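PDB 3KBQ: protein Ta0487 from Thermoplasma acidophilum, which is of unknown function but belongs to the CinA family and probably binds a molybdopterin-like ligand through the domain seen here. Local coordinates for residues V21-A25 against P151-M157; V39-F43 against V58-V62; L72-F76 against P113-M118. Numbering follows the deposited sequence.

Interaction 1: residues V21-A25 against P151-M157; sequences VNTNA and PGVPKEM
Two helix N termini meet here in the probable molybdopterin-binding domain, an alpha/beta fold: helix 23-34 and helix 154-163, the latter entered from the loop that follows strand 145-150. Before the first helix, Asn-22 centres an inverse gamma turn (Thr-23 N to Val-21 O, 2.9 Å) and, with chi1 in t, is the N-cap, its OD1 accepting from Ala-25 N at 3.1 Å. Asn-24, the second residue of the helix, points toward the other segment and is covered over 96 Å², about half of the 184 Å² buried in all. Along the second segment, Pro-151 is extended (phi/psi -65/161) and stays back, 4.4 Å separating its O from Asn-24 ND2. Gly-152 turns the chain at -91/-15 and offers its carbonyl to Asn-24. Val-153 is the N-cap residue, its side chain directed away; its O receives Met-157 N at 2.8 Å. Pro-154 starts the helix and is the backbone neighbour of Asn-24, CA to CA 6.3 Å; its CB lies 3.6 Å from Asn-24 OD1. Met-157, chi1 t with chi2 and chi3 m, brings CE to 3.6 Å from the same OD1 and also packs on Phe-27 and Ile-28. With Asn-24 in m, its amide spans the gap: ND2 donates to Gly-152 O at 2.8 Å, with an N-H...O angle of 150°.

Interaction 2: residues V39-F43 against V58-V62; sequences VRRGF and VALEV
Strand 39-43 and helix 58-62 run antiparallel, their axes 175° apart in direction and 9.1 Å at closest approach, with Arg-41 and Ala-59 CA atoms 7.3 Å apart and those of Arg-40 and Val-62 at 7.6 Å. Arg-40 leaves regular strand conformation at phi/psi -90/-49, so Arg-40 and Arg-41 both point toward the helix. Phe-43 (chi1 m) rests its CE2 3.7 Å from Ala-59 CB and its CZ 3.8 Å from Val-58 CG1. Both extended arginines reach to Val-62: its CB lies over a face of the Arg-40 guanidinium, and Arg-41 NH1 is 3.7 Å from its CG1 and 3.4 Å from Val-58 CG1. Arg-40 NH1 makes a weak 3.4 Å hydrogen bond to Val-62 O, but both arginines form salt bridges to Glu-51 of the second subunit. Strand 38-45, helix 49-62 and strand 65-69 form a beta-alpha-beta crossover, with strand 5-11 between the two strands; strand 38-45 also pairs, antiparallel, with a strand of the second subunit.

Interaction 3: residues L72-F76 against P113-M118; sequences LGPTF and PQRLKM
The Phe-76 ring lies over Gln-114 in a CH-pi contact, Gln-114 CG 3.4 Å from the ring centroid and 13° off its normal. With both chi1 angles in m, CG falls over the ring face, while Gln-114 chi2 near 93° turns the amide aside; Phe-76 CZ also meets Pro-113 CB at 4.1 Å. A water accepts from Phe-76 N (3.1 Å) and, weakly, from Gln-114 NE2 (3.3 Å). The backbones come closest at Pro-74 and Arg-115 (CA to CA 4.5 Å) and at Thr-75 and Gln-114 (5.0 Å). Segment 72-76 is irregular: Gly-73 is fully extended at phi/psi 163/168, Pro-74 bends at -83/41, and Thr-75 is extended again. This path turns the carbonyls of Gly-73 and Thr-75 to one amine, Lys-117 NZ, which donates to Gly-73 O at 2.8 Å and Thr-75 O at 3.1 Å. The helix from Pro-113 passes into a 3-10 segment at 117-118 (Lys-117 N to Pro-113 O 2.9 Å, Met-118 N to Arg-115 O 3.0 Å). Lys-117, chi1 p, folds back: NZ also bonds Gln-114 O at 2.9 Å, pinning the loop to the helix. Pro-74 CA adds a CA-H...O contact to Gln-114 O at 3.5 Å, while Pro-74 CB touches Arg-115 CG at 3.5 Å and Met-118 SD at 3.9 Å. A sulfate, probably from the crystallisation liquor, about 5 Å from the Thr-75 side chain may mark a pocket. The loop joins strand 65-69 to helix 80-87; helix 96-106 packs on the contact, with Pro-74 and Arg-115 on Tyr-106 and Met-118 on Ile-102.

Overall arrangement
From the N terminus, strand 5-11 precedes 21-25, where interaction 1 opens; it closes only at 151-157, so its span encloses the other two. Interaction 2 closes a span of 14 residues, most of them helix, between 39-43 and 58-62. After strand 65-69, interaction 3 opens at 72-76 and closes at 113-118, in series with interaction 2 and crossing nothing. Interactions 2 and 3 lie on opposite sides of the chain's centre, their centres 27 Å apart, one at the sheet edge that meets the second subunit, the other where the loop after strand 65-69 meets helix 113-116. Interactions 1 and 3 touch where Pro-151 N lies 3.6 Å from Leu-72 CD2, joining two loops that leave neighbouring strands.

Interaction 1: residues V21-A25 against P151-M157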
loop_
_atom_site.group_PDB
_atom_site.type_symbol
_atom_site.label_atom_id
_atom_site.label_comp_id
_atom_site.label_asym_id
_atom_site.label_seq_id
_atom_site.Cartn_x
_atom_site.Cartn_y
_atom_site.Cartn_z
ATOM N N VAL B 21 10.229 6.220 -4.115
ATOM C CA VAL B 21 9.611 4.940 -4.439
ATOM C C VAL B 21 9.607 4.020 -3.190
ATOM O O VAL B 21 10.463 4.127 -2.311
ATOM C CB VAL B 21 10.295 4.269 -5.690
ATOM C CG1 VAL B 21 11.640 3.560 -5.339
ATOM C CG2 VAL B 21 9.330 3.330 -6.367
ATOM N N ASN B 22 8.651 3.112 -3.100
ATOM C CA ASN B 22 8.586 2.268 -1.914
ATOM C C ASN B 22 9.519 1.054 -1.906
ATOM O O ASN B 22 9.063 -0.099 -1.978
ATOM C CB ASN B 22 7.152 1.816 -1.646
ATOM C CG ASN B 22 6.938 1.404 -0.177
ATOM O OD1 ASN B 22 7.892 1.211 0.585
ATOM N ND2 ASN B 22 5.692 1.237 0.201
ATOM N N THR B 23 10.803 1.289 -1.707
ATOM C CA THR B 23 11.751 0.173 -1.673
ATOM C C THR B 23 11.655 -0.633 -0.402
ATOM O O THR B 23 11.952 -1.817 -0.420
ATOM C CB THR B 23 13.242 0.633 -1.787
ATOM O OG1 THR B 23 13.550 1.469 -0.666
ATOM C CG2 THR B 23 13.481 1.421 -3.062
ATOM N N ASN B 24 11.278 -0.011 0.721
ATOM C CA ASN B 24 11.129 -0.786 1.939
ATOM C C ASN B 24 10.080 -1.899 1.784
ATOM O O ASN B 24 10.293 -3.016 2.241
ATOM C CB ASN B 24 10.770 0.104 3.151
ATOM C CG ASN B 24 11.959 0.939 3.623
ATOM O OD1 ASN B 24 13.082 0.762 3.144
ATOM N ND2 ASN B 24 11.727 1.802 4.607
ATOM N N ALA B 25 8.950 -1.593 1.163
ATOM C CA ALA B 25 7.882 -2.589 1.046
ATOM C C ALA B 25 8.362 -3.774 0.186
ATOM O O ALA B 25 8.023 -4.916 0.459
ATOM C CB ALA B 25 6.568 -1.951 0.467
ATOM N N PRO B 151 11.939 1.524 11.662
ATOM C CA PRO B 151 12.239 2.863 11.091
ATOM C C PRO B 151 12.108 2.825 9.595
ATOM O O PRO B 151 12.174 1.747 8.979
ATOM C CB PRO B 151 13.720 3.081 11.404
ATOM C CG PRO B 151 14.026 2.161 12.578
ATOM C CD PRO B 151 13.077 0.974 12.411
ATOM N N GLY B 152 11.956 3.999 8.996
ATOM C CA GLY B 152 11.758 4.048 7.529
ATOM C C GLY B 152 13.095 4.184 6.805
ATOM O O GLY B 152 13.180 4.000 5.595
ATOM N N VAL B 153 14.140 4.548 7.527
ATOM C CA VAL B 153 15.489 4.581 6.907
ATOM C C VAL B 153 15.923 3.155 6.485
ATOM O O VAL B 153 16.088 2.302 7.352
ATOM C CB VAL B 153 16.505 5.189 7.873
ATOM C CG1 VAL B 153 17.972 5.083 7.293
ATOM C CG2 VAL B 153 16.120 6.671 8.148
ATOM N N PRO B 154 16.117 2.913 5.162
ATOM C CA PRO B 154 16.259 1.543 4.687
ATOM C C PRO B 154 17.386 0.783 5.359
ATOM O O PRO B 154 17.227 -0.375 5.692
ATOM C CB PRO B 154 16.519 1.700 3.171
ATOM C CG PRO B 154 15.859 3.015 2.842
ATOM C CD PRO B 154 16.160 3.880 4.037
ATOM N N LYS B 155 18.509 1.432 5.590
ATOM C CA LYS B 155 19.617 0.730 6.219
ATOM C C LYS B 155 19.248 0.268 7.649
ATOM O O LYS B 155 19.604 -0.832 8.086
ATOM C CB LYS B 155 20.854 1.622 6.198
ATOM C CG LYS B 155 22.083 1.010 6.806
ATOM C CD LYS B 155 23.172 2.077 6.848
ATOM C CE LYS B 155 24.500 1.466 7.253
ATOM N NZ LYS B 155 25.044 0.626 6.131
ATOM N N GLU B 156 18.495 1.095 8.368
ATOM C CA GLU B 156 18.067 0.748 9.724
ATOM C C GLU B 156 16.980 -0.328 9.658
ATOM O O GLU B 156 16.994 -1.291 10.434
ATOM C CB GLU B 156 17.522 1.997 10.431
ATOM C CG GLU B 156 18.556 3.105 10.543
ATOM C CD GLU B 156 17.979 4.369 11.205
ATOM O OE1 GLU B 156 17.092 4.292 12.109
ATOM O OE2 GLU B 156 18.420 5.446 10.804
ATOM N N MET B 157 16.026 -0.152 8.734
ATOM C CA MET B 157 14.866 -1.047 8.647
ATOM C C MET B 157 15.442 -2.449 8.403
ATOM O O MET B 157 15.112 -3.395 9.147
ATOM C CB MET B 157 13.895 -0.601 7.530
ATOM C CG MET B 157 12.657 -1.543 7.255
ATOM S SD MET B 157 13.077 -3.096 6.381
ATOM C CE MET B 157 13.493 -2.377 4.781
#

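Interaction 2: residues V39-F43 against V58-V62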
loop_
_atom_site.group_PDB
_atom_site.type_symbol
_atom_site.label_atom_id
_atom_site.label_comp_id
_atom_site.label_asym_id
_atom_site.label_seq_id
_atom_site.Cartn_x
_atom_site.Cartn_y
_atom_site.Cartn_z
ATOM N N VAL B 39 2.446 -12.933 1.544
ATOM C CA VAL B 39 2.225 -11.521 1.812
ATOM C C VAL B 39 0.855 -11.140 1.217
ATOM O O VAL B 39 0.630 -11.127 0.010
ATOM C CB VAL B 39 3.347 -10.629 1.253
ATOM C CG1 VAL B 39 3.089 -9.133 1.606
ATOM C CG2 VAL B 39 4.701 -11.125 1.779
ATOM N N ARG B 40 -0.071 -10.829 2.095
ATOM C CA ARG B 40 -1.464 -10.757 1.664
ATOM C C ARG B 40 -1.882 -9.363 1.176
ATOM O O ARG B 40 -2.531 -9.257 0.111
ATOM C CB ARG B 40 -2.380 -11.249 2.770
ATOM C CG ARG B 40 -3.787 -11.285 2.251
ATOM C CD ARG B 40 -4.714 -12.040 3.114
ATOM N NE ARG B 40 -6.106 -11.672 2.817
ATOM C CZ ARG B 40 -7.129 -12.102 3.551
ATOM N NH1 ARG B 40 -6.898 -12.890 4.633
ATOM N NH2 ARG B 40 -8.361 -11.751 3.227
ATOM N N ARG B 41 -1.582 -8.314 1.960
ATOM C CA ARG B 41 -1.965 -6.938 1.603
ATOM C C ARG B 41 -0.840 -6.021 1.987
ATOM O O ARG B 41 -0.124 -6.296 2.984
ATOM C CB ARG B 41 -3.228 -6.484 2.353
ATOM C CG ARG B 41 -4.496 -7.221 1.921
ATOM C CD ARG B 41 -5.680 -6.630 2.631
ATOM N NE ARG B 41 -6.859 -7.405 2.321
ATOM C CZ ARG B 41 -8.041 -7.213 2.902
ATOM N NH1 ARG B 41 -8.186 -6.228 3.795
ATOM N NH2 ARG B 41 -9.075 -7.984 2.568
ATOM N N GLY B 42 -0.712 -4.916 1.236
ATOM C CA GLY B 42 0.255 -3.832 1.529
ATOM C C GLY B 42 -0.575 -2.568 1.732
ATOM O O GLY B 42 -1.625 -2.371 1.069
ATOM N N PHE B 43 -0.185 -1.748 2.697
ATOM C CA PHE B 43 -0.911 -0.511 2.994
ATOM C C PHE B 43 0.104 0.615 2.979
ATOM O O PHE B 43 1.227 0.460 3.489
ATOM C CB PHE B 43 -1.514 -0.569 4.402
ATOM C CG PHE B 43 -2.418 -1.726 4.625
ATOM C CD1 PHE B 43 -3.769 -1.585 4.441
ATOM C CD2 PHE B 43 -1.888 -2.977 5.038
ATOM C CE1 PHE B 43 -4.639 -2.693 4.660
ATOM C CE2 PHE B 43 -2.696 -4.049 5.261
ATOM C CZ PHE B 43 -4.105 -3.923 5.069
ATOM N N VAL B 58 -6.793 -3.268 10.068
ATOM C CA VAL B 58 -7.009 -4.107 8.893
ATOM C C VAL B 58 -5.906 -5.171 8.688
ATOM O O VAL B 58 -6.243 -6.346 8.471
ATOM C CB VAL B 58 -7.249 -3.287 7.636
ATOM C CG1 VAL B 58 -7.627 -4.191 6.506
ATOM C CG2 VAL B 58 -8.465 -2.360 7.920
ATOM N N ALA B 59 -4.636 -4.767 8.780
ATOM C CA ALA B 59 -3.565 -5.720 8.618
ATOM C C ALA B 59 -3.742 -6.890 9.586
ATOM O O ALA B 59 -3.586 -8.078 9.200
ATOM C CB ALA B 59 -2.146 -5.017 8.767
ATOM N N LEU B 60 -4.134 -6.573 10.816
ATOM C CA LEU B 60 -4.242 -7.599 11.864
ATOM C C LEU B 60 -5.453 -8.496 11.622
ATOM O O LEU B 60 -5.432 -9.706 11.951
ATOM C CB LEU B 60 -4.316 -6.943 13.243
ATOM C CG LEU B 60 -3.013 -6.441 13.870
ATOM C CD1 LEU B 60 -3.311 -5.498 15.116
ATOM C CD2 LEU B 60 -2.097 -7.625 14.326
ATOM N N GLU B 61 -6.486 -7.935 10.998
ATOM C CA GLU B 61 -7.674 -8.715 10.659
ATOM C C GLU B 61 -7.315 -9.814 9.624
ATOM O O GLU B 61 -7.880 -10.873 9.636
ATOM C CB GLU B 61 -8.700 -7.762 10.069
ATOM C CG GLU B 61 -9.914 -8.381 9.498
ATOM C CD GLU B 61 -10.891 -7.291 8.959
ATOM O OE1 GLU B 61 -10.714 -6.064 9.234
ATOM O OE2 GLU B 61 -11.836 -7.682 8.236
ATOM N N VAL B 62 -6.382 -9.565 8.723
ATOM C CA VAL B 62 -6.134 -10.528 7.625
ATOM C C VAL B 62 -4.802 -11.307 7.732
ATOM O O VAL B 62 -4.505 -12.194 6.901
ATOM C CB VAL B 62 -6.208 -9.789 6.254
ATOM C CG1 VAL B 62 -7.559 -9.106 6.105
ATOM C CG2 VAL B 62 -5.006 -8.720 6.076
#

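Interaction 3: residues L72-F76 against P113-M118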
loop_
_atom_site.group_PDB
_atom_site.type_symbol
_atom_site.label_atom_id
_atom_site.label_comp_id
_atom_site.label_asym_id
_atom_site.label_seq_id
_atom_site.Cartn_x
_atom_site.Cartn_y
_atom_site.Cartn_z
ATOM N N LEU B 72 9.015 6.503 12.591
ATOM C CA LEU B 72 9.748 6.299 13.862
ATOM C C LEU B 72 10.972 7.136 13.740
ATOM O O LEU B 72 11.760 6.931 12.782
ATOM C CB LEU B 72 10.268 4.858 13.985
ATOM C CG LEU B 72 9.515 3.830 14.811
ATOM C CD1 LEU B 72 8.152 3.792 14.271
ATOM C CD2 LEU B 72 10.209 2.443 14.707
ATOM N N GLY B 73 11.192 8.054 14.671
ATOM C CA GLY B 73 12.232 9.035 14.469
ATOM C C GLY B 73 12.044 10.191 15.423
ATOM O O GLY B 73 10.984 10.310 16.061
ATOM N N PRO B 74 13.063 11.054 15.523
ATOM C CA PRO B 74 13.014 12.110 16.514
ATOM C C PRO B 74 12.218 13.361 16.069
ATOM O O PRO B 74 12.650 14.457 16.337
ATOM C CB PRO B 74 14.513 12.450 16.717
ATOM C CG PRO B 74 15.080 12.294 15.395
ATOM C CD PRO B 74 14.329 11.088 14.769
ATOM N N THR B 75 11.077 13.229 15.390
ATOM C CA THR B 75 10.330 14.433 14.980
ATOM C C THR B 75 8.877 14.199 15.371
ATOM O O THR B 75 8.476 13.058 15.501
ATOM C CB THR B 75 10.395 14.744 13.453
ATOM O OG1 THR B 75 9.664 13.747 12.739
ATOM C CG2 THR B 75 11.864 14.829 12.900
ATOM N N PHE B 76 8.115 15.274 15.595
ATOM C CA PHE B 76 6.679 15.159 15.818
ATOM C C PHE B 76 5.949 14.463 14.669
ATOM O O PHE B 76 4.913 13.851 14.882
ATOM C CB PHE B 76 6.070 16.548 16.098
ATOM C CG PHE B 76 6.469 17.115 17.455
ATOM C CD1 PHE B 76 6.198 16.400 18.623
ATOM C CD2 PHE B 76 7.135 18.330 17.554
ATOM C CE1 PHE B 76 6.570 16.918 19.901
ATOM C CE2 PHE B 76 7.502 18.847 18.806
ATOM C CZ PHE B 76 7.225 18.121 19.984
ATOM N N PRO B 113 11.868 17.215 23.370
ATOM C CA PRO B 113 10.598 16.467 23.425
ATOM C C PRO B 113 10.421 15.400 22.325
ATOM O O PRO B 113 9.980 14.256 22.602
ATOM C CB PRO B 113 9.555 17.579 23.254
ATOM C CG PRO B 113 10.172 18.744 23.931
ATOM C CD PRO B 113 11.650 18.666 23.582
ATOM N N GLN B 114 10.697 15.776 21.076
ATOM C CA GLN B 114 10.553 14.854 19.937
ATOM C C GLN B 114 11.515 13.686 20.036
ATOM O O GLN B 114 11.252 12.626 19.493
ATOM C CB GLN B 114 10.864 15.553 18.608
ATOM C CG GLN B 114 10.118 16.759 18.294
ATOM C CD GLN B 114 10.848 17.987 18.753
ATOM O OE1 GLN B 114 11.221 18.108 19.931
ATOM N NE2 GLN B 114 11.021 18.942 17.838
ATOM N N ARG B 115 12.653 13.890 20.685
ATOM C CA ARG B 115 13.608 12.801 20.913
ATOM C C ARG B 115 13.208 11.894 22.088
ATOM O O ARG B 115 13.203 10.630 21.917
ATOM C CB ARG B 115 15.037 13.319 21.109
ATOM C CG ARG B 115 15.746 13.624 19.783
ATOM C CD ARG B 115 17.104 14.329 19.983
ATOM N NE ARG B 115 17.514 15.011 18.753
ATOM C CZ ARG B 115 18.372 16.026 18.714
ATOM N NH1 ARG B 115 18.903 16.509 19.842
ATOM N NH2 ARG B 115 18.692 16.582 17.555
ATOM N N LEU B 116 12.909 12.513 23.244
ATOM C CA LEU B 116 12.401 11.813 24.390
ATOM C C LEU B 116 11.254 10.901 23.999
ATOM O O LEU B 116 11.249 9.740 24.426
ATOM C CB LEU B 116 11.899 12.782 25.464
ATOM C CG LEU B 116 11.240 12.183 26.724
ATOM C CD1 LEU B 116 12.248 11.311 27.502
ATOM C CD2 LEU B 116 10.721 13.307 27.651
ATOM N N LYS B 117 10.308 11.409 23.184
ATOM C CA LYS B 117 9.083 10.638 22.877
ATOM C C LYS B 117 9.392 9.310 22.187
ATOM O O LYS B 117 8.548 8.401 22.207
ATOM C CB LYS B 117 8.001 11.469 22.157
ATOM C CG LYS B 117 8.206 11.690 20.660
ATOM C CD LYS B 117 7.448 10.627 19.828
ATOM C CE LYS B 117 8.220 10.194 18.533
ATOM N NZ LYS B 117 9.154 11.225 17.965
ATOM N N MET B 118 10.599 9.164 21.620
ATOM C CA MET B 118 10.980 7.865 21.020
ATOM C C MET B 118 11.076 6.725 22.037
ATOM O O MET B 118 11.078 5.552 21.632
ATOM C CB MET B 118 12.300 7.922 20.189
ATOM C CG MET B 118 12.244 8.701 18.877
ATOM S SD MET B 118 13.861 8.786 18.020
ATOM C CE MET B 118 15.028 9.162 19.337
HETATM O O HOH W 1 9.691 17.908 14.960
#